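Local coordinates for DUF5624 domain-containing protein (Legionella pneumophila subsp. pneumophila, PDB 4JX2) that is of unknown function but is probably secreted, and carries a DUF5624 domain, at residues 152-163 with 175-183. Residues are numbered along the deposited sequence; the frame is centred on the assembly and turned at random.
Sequences KVINAQTPNNWL and LTTIHNMID
Asn155 grips the helix 175-197 through its ND2, while its OD1 holds the indole of Trp162 and lies against Ile182 CG2; the pattern shows how one buried asparagine can join two helices and the loop between them. With CG anti to the backbone N (chi1 -174°), ND2 donates to His179 O at 3.1 Å, close to the amide plane; that carbonyl also receives Asp183 N within its own helix. Asn155 OD1 accepts from Trp162 NE1 at 3.0 Å, almost exactly in the indole plane. The close-packed side continues along the helix toward Leu175: Ile182 CD1 meets the indole edge at Trp162 CZ2, 3.6 Å away, and Leu163 CD2 sits 3.7 Å from Ile178 CG2. Helix 110-117 adds Met113 against both Trp162 and Ile182, and Phe34 of the second subunit meets the indole edge-to-face.

The looser rim is at exposed Ala156, which merely borders the ring edge of partly exposed His179. The Lys152 end is polar and hydrated around a buried Asp183: a water bridges Lys152 O, Asn155 ND2 and Asp183 OD1. Lys152 NZ forms a salt bridge to Asp183 OD1 (3.0 Å), coming from above the carboxylate plane; Asp183 OD2 is hydrogen-bonded by Asn426. Asn161 braces the loop, its ND2 bonding Asn155 O and Gln157 O (2.7 Å each) and its OD1 capping Leu163 N: an asparagine N-cap starting the short helix 162-165, in the connection between helices 136-155 and 175-197.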
loop_
_atom_site.group_PDB
_atom_site.type_symbol
_atom_site.label_atom_id
_atom_site.label_comp_id
_atom_site.label_asym_id
_atom_site.label_seq_id
_atom_site.Cartn_x
_atom_site.Cartn_y
_atom_site.Cartn_z
ATOM N N LYS A 152 15.825 16.656 31.941
ATOM C CA LYS A 152 16.628 17.882 32.014
ATOM C C LYS A 152 17.851 17.656 32.902
ATOM O O LYS A 152 18.964 18.024 32.516
ATOM C CB LYS A 152 15.808 19.080 32.541
ATOM C CG LYS A 152 16.510 20.430 32.328
ATOM C CD LYS A 152 15.767 21.619 32.932
ATOM C CE LYS A 152 16.645 22.828 33.139
ATOM N NZ LYS A 152 16.902 23.536 31.869
ATOM N N VAL A 153 17.646 17.019 34.070
ATOM C CA VAL A 153 18.702 16.775 35.037
ATOM C C VAL A 153 19.744 15.795 34.447
ATOM O O VAL A 153 20.929 16.124 34.467
ATOM C CB VAL A 153 18.112 16.301 36.396
ATOM C CG1 VAL A 153 19.200 15.903 37.385
ATOM C CG2 VAL A 153 17.211 17.369 36.997
ATOM N N ILE A 154 19.310 14.634 33.903
ATOM C CA ILE A 154 20.218 13.621 33.358
ATOM C C ILE A 154 21.033 14.188 32.151
ATOM O O ILE A 154 22.231 13.877 32.019
ATOM C CB ILE A 154 19.453 12.298 33.027
ATOM C CG1 ILE A 154 20.322 11.078 33.246
ATOM C CG2 ILE A 154 18.855 12.270 31.637
ATOM C CD1 ILE A 154 20.253 10.509 34.646
ATOM N N ASN A 155 20.389 15.052 31.321
ATOM C CA ASN A 155 20.999 15.727 30.169
ATOM C C ASN A 155 22.070 16.721 30.635
ATOM O O ASN A 155 23.021 16.984 29.897
ATOM C CB ASN A 155 19.939 16.444 29.313
ATOM C CG ASN A 155 20.480 17.038 28.023
ATOM O OD1 ASN A 155 20.711 16.328 27.041
ATOM N ND2 ASN A 155 20.648 18.357 27.973
ATOM N N ALA A 156 21.920 17.256 31.872
ATOM C CA ALA A 156 22.874 18.207 32.448
ATOM C C ALA A 156 24.050 17.512 33.160
ATOM O O ALA A 156 25.006 18.194 33.527
ATOM C CB ALA A 156 22.162 19.146 33.403
ATOM N N GLN A 157 24.021 16.172 33.289
ATOM C CA GLN A 157 25.073 15.434 34.004
ATOM C C GLN A 157 26.441 15.575 33.359
ATOM O O GLN A 157 26.598 15.507 32.139
ATOM C CB GLN A 157 24.744 13.945 34.208
ATOM C CG GLN A 157 23.996 13.679 35.515
ATOM C CD GLN A 157 23.538 12.252 35.726
ATOM O OE1 GLN A 157 23.910 11.319 34.996
ATOM N NE2 GLN A 157 22.734 12.047 36.768
ATOM N N THR A 158 27.423 15.816 34.213
ATOM C CA THR A 158 28.819 15.957 33.843
ATOM C C THR A 158 29.661 15.444 35.024
ATOM O O THR A 158 29.321 15.744 36.176
ATOM C CB THR A 158 29.139 17.387 33.381
ATOM O OG1 THR A 158 30.444 17.407 32.819
ATOM C CG2 THR A 158 28.978 18.442 34.478
ATOM N N PRO A 159 30.713 14.617 34.776
ATOM C CA PRO A 159 31.182 14.120 33.470
ATOM C C PRO A 159 30.389 12.876 33.075
ATOM O O PRO A 159 29.435 12.524 33.783
ATOM C CB PRO A 159 32.667 13.847 33.733
ATOM C CG PRO A 159 32.737 13.460 35.185
ATOM C CD PRO A 159 31.537 14.071 35.879
ATOM N N ASN A 160 30.785 12.211 31.966
ATOM C CA ASN A 160 30.134 11.012 31.433
ATOM C C ASN A 160 28.692 11.337 30.971
ATOM O O ASN A 160 27.777 10.533 31.175
ATOM C CB ASN A 160 30.151 9.826 32.449
ATOM C CG ASN A 160 31.518 9.313 32.859
ATOM O OD1 ASN A 160 32.524 10.037 32.846
ATOM N ND2 ASN A 160 31.572 8.053 33.285
ATOM N N ASN A 161 28.491 12.505 30.324
ATOM C CA ASN A 161 27.178 12.853 29.773
ATOM C C ASN A 161 26.767 11.790 28.749
ATOM O O ASN A 161 27.631 11.260 28.040
ATOM C CB ASN A 161 27.201 14.229 29.128
ATOM C CG ASN A 161 25.834 14.745 28.812
ATOM O OD1 ASN A 161 25.356 14.655 27.683
ATOM N ND2 ASN A 161 25.163 15.275 29.811
ATOM N N TRP A 162 25.472 11.459 28.687
ATOM C CA TRP A 162 24.951 10.433 27.790
ATOM C C TRP A 162 25.378 10.691 26.317
ATOM O O TRP A 162 25.727 9.743 25.607
ATOM C CB TRP A 162 23.414 10.329 27.927
ATOM C CG TRP A 162 22.664 11.495 27.343
ATOM C CD1 TRP A 162 22.406 12.690 27.949
ATOM C CD2 TRP A 162 22.157 11.604 26.004
ATOM N NE1 TRP A 162 21.764 13.535 27.076
ATOM C CE2 TRP A 162 21.611 12.901 25.869
ATOM C CE3 TRP A 162 22.138 10.743 24.894
ATOM C CZ2 TRP A 162 20.996 13.336 24.684
ATOM C CZ3 TRP A 162 21.576 11.195 23.704
ATOM C CH2 TRP A 162 20.981 12.462 23.618
ATOM N N LEU A 163 25.388 11.975 25.899
ATOM C CA LEU A 163 25.745 12.463 24.560
ATOM C C LEU A 163 27.225 12.189 24.197
ATOM O O LEU A 163 27.545 11.996 23.027
ATOM C CB LEU A 163 25.464 13.967 24.524
ATOM C CG LEU A 163 25.090 14.612 23.215
ATOM C CD1 LEU A 163 24.015 13.861 22.496
ATOM C CD2 LEU A 163 24.651 16.029 23.454
ATOM N N LEU A 175 27.671 18.507 19.177
ATOM C CA LEU A 175 27.392 18.030 20.536
ATOM C C LEU A 175 26.983 19.125 21.528
ATOM O O LEU A 175 26.018 18.913 22.264
ATOM C CB LEU A 175 28.574 17.234 21.115
ATOM C CG LEU A 175 28.796 15.818 20.530
ATOM C CD1 LEU A 175 29.827 15.065 21.343
ATOM C CD2 LEU A 175 27.466 14.985 20.440
ATOM N N THR A 176 27.680 20.278 21.546
ATOM C CA THR A 176 27.388 21.392 22.461
ATOM C C THR A 176 25.981 21.929 22.176
ATOM O O THR A 176 25.186 22.038 23.115
ATOM C CB THR A 176 28.507 22.469 22.386
ATOM O OG1 THR A 176 29.631 22.003 23.142
ATOM C CG2 THR A 176 28.075 23.833 22.954
ATOM N N THR A 177 25.673 22.216 20.888
ATOM C CA THR A 177 24.377 22.700 20.399
ATOM C C THR A 177 23.259 21.715 20.768
ATOM O O THR A 177 22.240 22.159 21.297
ATOM C CB THR A 177 24.433 22.904 18.884
ATOM O OG1 THR A 177 25.616 23.628 18.545
ATOM C CG2 THR A 177 23.177 23.593 18.331
ATOM N N ILE A 178 23.453 20.385 20.512
ATOM C CA ILE A 178 22.490 19.328 20.847
ATOM C C ILE A 178 22.170 19.366 22.352
ATOM O O ILE A 178 20.985 19.319 22.724
ATOM C CB ILE A 178 22.984 17.923 20.399
ATOM C CG1 ILE A 178 23.116 17.866 18.868
ATOM C CG2 ILE A 178 22.047 16.802 20.912
ATOM C CD1 ILE A 178 23.753 16.649 18.370
ATOM N N HIS A 179 23.214 19.487 23.200
ATOM C CA HIS A 179 23.058 19.551 24.645
ATOM C C HIS A 179 22.176 20.733 25.068
ATOM O O HIS A 179 21.230 20.547 25.843
ATOM C CB HIS A 179 24.417 19.638 25.346
ATOM C CG HIS A 179 24.277 19.916 26.809
ATOM N ND1 HIS A 179 24.370 21.206 27.313
ATOM C CD2 HIS A 179 23.947 19.076 27.815
ATOM C CE1 HIS A 179 24.128 21.100 28.606
ATOM N NE2 HIS A 179 23.885 19.835 28.957
ATOM N N ASN A 180 22.514 21.947 24.579
ATOM C CA ASN A 180 21.798 23.185 24.894
ATOM C C ASN A 180 20.355 23.137 24.439
ATOM O O ASN A 180 19.470 23.675 25.117
ATOM C CB ASN A 180 22.486 24.373 24.254
ATOM C CG ASN A 180 23.831 24.680 24.839
ATOM O OD1 ASN A 180 24.159 24.318 25.975
ATOM N ND2 ASN A 180 24.627 25.383 24.070
HETATM N N MSE A 181 20.125 22.482 23.291
HETATM C CA MSE A 181 18.815 22.339 22.710
HETATM C C MSE A 181 17.906 21.451 23.588
HETATM O O MSE A 181 16.750 21.830 23.811
HETATM C CB MSE A 181 18.916 21.790 21.298
HETATM C CG MSE A 181 17.579 21.759 20.626
HETATM SE SE MSE A 181 17.365 20.212 19.565
HETATM C CE MSE A 181 17.160 18.969 21.031
ATOM N N ILE A 182 18.417 20.293 24.090
ATOM C CA ILE A 182 17.609 19.412 24.941
ATOM C C ILE A 182 17.326 20.145 26.271
ATOM O O ILE A 182 16.203 20.091 26.782
ATOM C CB ILE A 182 18.254 18.015 25.131
ATOM C CG1 ILE A 182 18.236 17.239 23.805
ATOM C CG2 ILE A 182 17.536 17.198 26.225
ATOM C CD1 ILE A 182 19.375 16.364 23.587
ATOM N N ASP A 183 18.323 20.888 26.782
ATOM C CA ASP A 183 18.168 21.688 27.990
ATOM C C ASP A 183 17.058 22.753 27.782
ATOM O O ASP A 183 16.120 22.825 28.584
ATOM C CB ASP A 183 19.499 22.327 28.376
ATOM C CG ASP A 183 19.459 22.966 29.746
ATOM O OD1 ASP A 183 19.353 22.221 30.750
ATOM O OD2 ASP A 183 19.485 24.212 29.819
HETATM O O HOH W 1 19.544 19.565 30.449
#